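Long-range contact in putative aldo/keto reductase (Salmonella enterica subsp. enterica serovar Typhimurium, PDB 4R9O), which probably works as an NADP-dependent oxidoreductase built on the TIM-barrel fold of the aldo/keto reductase family: residues C[38-50]-C[265-277]. Residues are numbered along the deposited sequence; the frame is centred on the assembly and turned at random.
Sequences VSFIEEHLDLGVT and GSGKIERVRAALE
I269 lays its CD1 between F40, H44 and L47, where helices 38-46 and 269-276 run nearly parallel (signed crossing angle -16°). Because its CG1 stands anti to the backbone N (chi1 -160°), the branch reaches across to E43, where I269 CG1 lies 3.7 Å from E43 CB; the CD1 methyl at the end of that branch lies 4.0 Å from H44 CB. About two turns on from I269 and F40, L47 and L276 cross at about a right angle, so that their forked ends interlock, L47 CB resting 3.5 Å from L276 CD1, while V49 CG2 touches both methyls of L276. V272, compact and beta-branched, fills the middle, its CG2 4.2 Å from F40 CZ.

Polar atoms meet the F40 ring as well. With CG anti to the backbone N (chi1 178°), the flat ring reaches the loop backbone: G267 O approaches F40 CE1 obliquely at 3.4 Å, S266 O lies near CZ, and I269 N sits at the ring edge. S266 OG accepts from K268 N, an ST turn. S266 and G267 probably help bind NADP(+), so F40 packs against a likely cofactor loop.

Buried H44 suits its place because both nitrogens have partners: ND1 donates to V49 O (2.7 Å), NE2 pairs with Y24 OH. G48 takes the positive phi of a Schellman motif.

Both helices pack outside the barrel: F40, H44 and V49 rest on M22 of strand 16-23, L276 on F20 of that strand and I264 of neighbouring strand 261-264, while I41 faces helix 63-73.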
loop_
_atom_site.group_PDB
_atom_site.type_symbol
_atom_site.label_atom_id
_atom_site.label_comp_id
_atom_site.label_asym_id
_atom_site.label_seq_id
_atom_site.Cartn_x
_atom_site.Cartn_y
_atom_site.Cartn_z
ATOM N N VAL C 38 -32.652 -9.976 -33.233
ATOM C CA VAL C 38 -34.003 -10.410 -32.897
ATOM C C VAL C 38 -34.009 -11.877 -32.470
ATOM O O VAL C 38 -34.577 -12.234 -31.435
ATOM C CB VAL C 38 -34.978 -10.227 -34.085
ATOM C CG1 VAL C 38 -36.269 -11.001 -33.842
ATOM C CG2 VAL C 38 -35.253 -8.742 -34.329
ATOM N N SER C 39 -33.373 -12.720 -33.278
ATOM C CA SER C 39 -33.312 -14.154 -33.009
ATOM C C SER C 39 -32.582 -14.466 -31.700
ATOM O O SER C 39 -33.016 -15.333 -30.937
ATOM C CB SER C 39 -32.629 -14.876 -34.172
ATOM O OG SER C 39 -33.270 -14.551 -35.387
ATOM N N PHE C 40 -31.475 -13.764 -31.459
ATOM C CA PHE C 40 -30.688 -13.940 -30.234
ATOM C C PHE C 40 -31.487 -13.561 -28.984
ATOM O O PHE C 40 -31.453 -14.270 -27.978
ATOM C CB PHE C 40 -29.394 -13.113 -30.300
ATOM C CG PHE C 40 -28.551 -13.212 -29.060
ATOM C CD1 PHE C 40 -27.827 -14.363 -28.791
ATOM C CD2 PHE C 40 -28.486 -12.157 -28.159
ATOM C CE1 PHE C 40 -27.056 -14.465 -27.651
ATOM C CE2 PHE C 40 -27.721 -12.249 -27.008
ATOM C CZ PHE C 40 -27.002 -13.397 -26.748
ATOM N N ILE C 41 -32.191 -12.436 -29.052
ATOM C CA ILE C 41 -33.079 -12.008 -27.977
ATOM C C ILE C 41 -34.152 -13.063 -27.726
ATOM O O ILE C 41 -34.354 -13.490 -26.594
ATOM C CB ILE C 41 -33.751 -10.653 -28.303
ATOM C CG1 ILE C 41 -32.703 -9.534 -28.348
ATOM C CG2 ILE C 41 -34.839 -10.331 -27.279
ATOM C CD1 ILE C 41 -33.225 -8.224 -28.902
ATOM N N GLU C 42 -34.829 -13.491 -28.791
ATOM C CA GLU C 42 -35.848 -14.531 -28.681
ATOM C C GLU C 42 -35.291 -15.809 -28.068
ATOM O O GLU C 42 -35.993 -16.508 -27.342
ATOM C CB GLU C 42 -36.456 -14.839 -30.059
ATOM C CG GLU C 42 -37.350 -13.740 -30.583
ATOM C CD GLU C 42 -37.932 -14.066 -31.938
ATOM O OE1 GLU C 42 -37.404 -14.980 -32.606
ATOM O OE2 GLU C 42 -38.914 -13.404 -32.333
ATOM N N GLU C 43 -34.030 -16.117 -28.359
ATOM C CA GLU C 43 -33.423 -17.346 -27.860
ATOM C C GLU C 43 -33.102 -17.276 -26.365
ATOM O O GLU C 43 -33.265 -18.271 -25.653
ATOM C CB GLU C 43 -32.163 -17.692 -28.662
ATOM C CG GLU C 43 -32.465 -18.577 -29.884
ATOM C CD GLU C 43 -31.304 -18.696 -30.858
ATOM O OE1 GLU C 43 -30.370 -17.875 -30.782
ATOM O OE2 GLU C 43 -31.330 -19.614 -31.707
ATOM N N HIS C 44 -32.654 -16.126 -25.863
ATOM C CA HIS C 44 -32.355 -16.094 -24.437
ATOM C C HIS C 44 -33.655 -15.868 -23.659
ATOM O O HIS C 44 -33.787 -16.310 -22.514
ATOM C CB HIS C 44 -31.240 -15.070 -24.092
ATOM C CG HIS C 44 -31.614 -13.616 -24.188
ATOM N ND1 HIS C 44 -32.595 -13.035 -23.415
ATOM C CD2 HIS C 44 -31.050 -12.608 -24.898
ATOM C CE1 HIS C 44 -32.652 -11.740 -23.679
ATOM N NE2 HIS C 44 -31.720 -11.454 -24.571
ATOM N N LEU C 45 -34.625 -15.239 -24.308
ATOM C CA LEU C 45 -35.976 -15.095 -23.771
ATOM C C LEU C 45 -36.591 -16.466 -23.485
ATOM O O LEU C 45 -37.167 -16.692 -22.422
ATOM C CB LEU C 45 -36.841 -14.317 -24.764
ATOM C CG LEU C 45 -37.785 -13.195 -24.321
ATOM C CD1 LEU C 45 -37.255 -12.448 -23.125
ATOM C CD2 LEU C 45 -38.007 -12.229 -25.479
ATOM N N ASP C 46 -36.448 -17.373 -24.453
ATOM C CA ASP C 46 -36.916 -18.751 -24.343
ATOM C C ASP C 46 -36.291 -19.497 -23.178
ATOM O O ASP C 46 -36.916 -20.371 -22.584
ATOM C CB ASP C 46 -36.620 -19.515 -25.632
ATOM C CG ASP C 46 -37.679 -19.308 -26.688
ATOM O OD1 ASP C 46 -38.866 -19.178 -26.313
ATOM O OD2 ASP C 46 -37.328 -19.285 -27.889
ATOM N N LEU C 47 -35.043 -19.163 -22.865
ATOM C CA LEU C 47 -34.346 -19.795 -21.753
ATOM C C LEU C 47 -34.710 -19.147 -20.416
ATOM O O LEU C 47 -34.309 -19.635 -19.360
ATOM C CB LEU C 47 -32.832 -19.735 -21.968
ATOM C CG LEU C 47 -32.325 -20.327 -23.285
ATOM C CD1 LEU C 47 -30.802 -20.283 -23.359
ATOM C CD2 LEU C 47 -32.850 -21.743 -23.492
ATOM N N GLY C 48 -35.468 -18.052 -20.462
ATOM C CA GLY C 48 -35.908 -17.384 -19.246
ATOM C C GLY C 48 -35.121 -16.136 -18.882
ATOM O O GLY C 48 -35.338 -15.542 -17.826
ATOM N N VAL C 49 -34.203 -15.731 -19.754
ATOM C CA VAL C 49 -33.436 -14.510 -19.526
ATOM C C VAL C 49 -34.210 -13.301 -20.053
ATOM O O VAL C 49 -34.207 -13.029 -21.254
ATOM C CB VAL C 49 -32.053 -14.574 -20.198
ATOM C CG1 VAL C 49 -31.261 -13.293 -19.910
ATOM C CG2 VAL C 49 -31.295 -15.811 -19.733
ATOM N N THR C 50 -34.879 -12.584 -19.154
ATOM C CA THR C 50 -35.729 -11.469 -19.554
ATOM C C THR C 50 -35.121 -10.089 -19.284
ATOM O O THR C 50 -35.501 -9.102 -19.917
ATOM C CB THR C 50 -37.095 -11.551 -18.847
ATOM O OG1 THR C 50 -36.907 -11.470 -17.429
ATOM C CG2 THR C 50 -37.806 -12.866 -19.203
ATOM N N GLY C 265 -22.243 -11.669 -20.873
ATOM C CA GLY C 265 -21.901 -10.752 -21.944
ATOM C C GLY C 265 -21.605 -11.388 -23.287
ATOM O O GLY C 265 -21.210 -10.697 -24.228
ATOM N N SER C 266 -21.789 -12.701 -23.383
ATOM C CA SER C 266 -21.465 -13.427 -24.609
ATOM C C SER C 266 -22.610 -13.399 -25.616
ATOM O O SER C 266 -23.750 -13.719 -25.280
ATOM C CB SER C 266 -21.098 -14.880 -24.290
ATOM O OG SER C 266 -21.039 -15.662 -25.480
ATOM N N GLY C 267 -22.293 -13.040 -26.858
ATOM C CA GLY C 267 -23.278 -13.014 -27.923
ATOM C C GLY C 267 -23.531 -14.381 -28.529
ATOM O O GLY C 267 -24.187 -14.495 -29.561
ATOM N N LYS C 268 -23.015 -15.420 -27.880
ATOM C CA LYS C 268 -23.206 -16.793 -28.339
ATOM C C LYS C 268 -24.216 -17.531 -27.458
ATOM O O LYS C 268 -23.972 -17.757 -26.268
ATOM C CB LYS C 268 -21.870 -17.538 -28.352
ATOM C CG LYS C 268 -20.804 -16.902 -29.236
ATOM C CD LYS C 268 -19.512 -17.709 -29.193
ATOM C CE LYS C 268 -18.436 -17.101 -30.078
ATOM N NZ LYS C 268 -18.857 -17.044 -31.498
ATOM N N ILE C 269 -25.349 -17.912 -28.041
ATOM C CA ILE C 269 -26.436 -18.496 -27.260
ATOM C C ILE C 269 -26.008 -19.822 -26.638
ATOM O O ILE C 269 -26.525 -20.223 -25.597
ATOM C CB ILE C 269 -27.709 -18.690 -28.116
ATOM C CG1 ILE C 269 -28.935 -18.811 -27.206
ATOM C CG2 ILE C 269 -27.568 -19.875 -29.071
ATOM C CD1 ILE C 269 -29.078 -17.653 -26.227
ATOM N N GLU C 270 -25.040 -20.477 -27.268
ATOM C CA GLU C 270 -24.413 -21.669 -26.713
ATOM C C GLU C 270 -23.839 -21.389 -25.325
ATOM O O GLU C 270 -24.052 -22.160 -24.390
ATOM C CB GLU C 270 -23.315 -22.166 -27.659
ATOM C CG GLU C 270 -22.460 -21.035 -28.229
ATOM C CD GLU C 270 -22.032 -21.274 -29.666
ATOM O OE1 GLU C 270 -20.905 -21.770 -29.881
ATOM O OE2 GLU C 270 -22.827 -20.965 -30.582
ATOM N N ARG C 271 -23.126 -20.274 -25.198
ATOM C CA ARG C 271 -22.459 -19.917 -23.947
ATOM C C ARG C 271 -23.427 -19.383 -22.892
ATOM O O ARG C 271 -23.210 -19.575 -21.694
ATOM C CB ARG C 271 -21.356 -18.890 -24.207
ATOM C CG ARG C 271 -20.068 -19.487 -24.758
ATOM C CD ARG C 271 -18.977 -18.428 -24.872
ATOM N NE ARG C 271 -18.760 -17.719 -23.609
ATOM C CZ ARG C 271 -17.773 -17.978 -22.754
ATOM N NH1 ARG C 271 -16.882 -18.928 -23.021
ATOM N NH2 ARG C 271 -17.668 -17.277 -21.632
ATOM N N VAL C 272 -24.473 -18.692 -23.329
ATOM C CA VAL C 272 -25.561 -18.301 -22.437
ATOM C C VAL C 272 -26.208 -19.528 -21.796
ATOM O O VAL C 272 -26.438 -19.558 -20.591
ATOM C CB VAL C 272 -26.657 -17.506 -23.177
ATOM C CG1 VAL C 272 -27.882 -17.308 -22.278
ATOM C CG2 VAL C 272 -26.118 -16.181 -23.684
ATOM N N ARG C 273 -26.511 -20.533 -22.615
ATOM C CA ARG C 273 -27.109 -21.776 -22.135
ATOM C C ARG C 273 -26.207 -22.437 -21.105
ATOM O O ARG C 273 -26.670 -22.918 -20.070
ATOM C CB ARG C 273 -27.372 -22.729 -23.305
ATOM C CG ARG C 273 -28.082 -24.015 -22.931
ATOM C CD ARG C 273 -28.405 -24.846 -24.166
ATOM N NE ARG C 273 -29.212 -24.106 -25.133
ATOM C CZ ARG C 273 -28.860 -23.881 -26.397
ATOM N NH1 ARG C 273 -27.710 -24.345 -26.866
ATOM N NH2 ARG C 273 -29.665 -23.194 -27.196
ATOM N N ALA C 274 -24.907 -22.431 -21.385
ATOM C CA ALA C 274 -23.926 -23.024 -20.483
ATOM C C ALA C 274 -23.775 -22.208 -19.208
ATOM O O ALA C 274 -23.222 -22.683 -18.230
ATOM C CB ALA C 274 -22.579 -23.167 -21.179
ATOM N N ALA C 275 -24.251 -20.973 -19.219
ATOM C CA ALA C 275 -24.208 -20.156 -18.019
ATOM C C ALA C 275 -25.350 -20.539 -17.086
ATOM O O ALA C 275 -25.171 -20.661 -15.880
ATOM C CB ALA C 275 -24.279 -18.679 -18.376
ATOM N N LEU C 276 -26.526 -20.742 -17.665
ATOM C CA LEU C 276 -27.741 -20.956 -16.891
ATOM C C LEU C 276 -27.724 -22.267 -16.120
ATOM O O LEU C 276 -28.446 -22.422 -15.139
ATOM C CB LEU C 276 -28.957 -20.904 -17.813
ATOM C CG LEU C 276 -28.968 -19.670 -18.719
ATOM C CD1 LEU C 276 -30.207 -19.639 -19.600
ATOM C CD2 LEU C 276 -28.842 -18.385 -17.893
ATOM N N GLU C 277 -26.892 -23.205 -16.561
ATOM C CA GLU C 277 -26.771 -24.497 -15.897
ATOM C C GLU C 277 -26.129 -24.385 -14.506
ATOM O O GLU C 277 -26.170 -25.335 -13.723
ATOM C CB GLU C 277 -25.969 -25.464 -16.773
ATOM C CG GLU C 277 -26.662 -25.809 -18.090
ATOM C CD GLU C 277 -25.882 -26.801 -18.935
ATOM O OE1 GLU C 277 -26.383 -27.181 -20.016
ATOM O OE2 GLU C 277 -24.771 -27.197 -18.525
#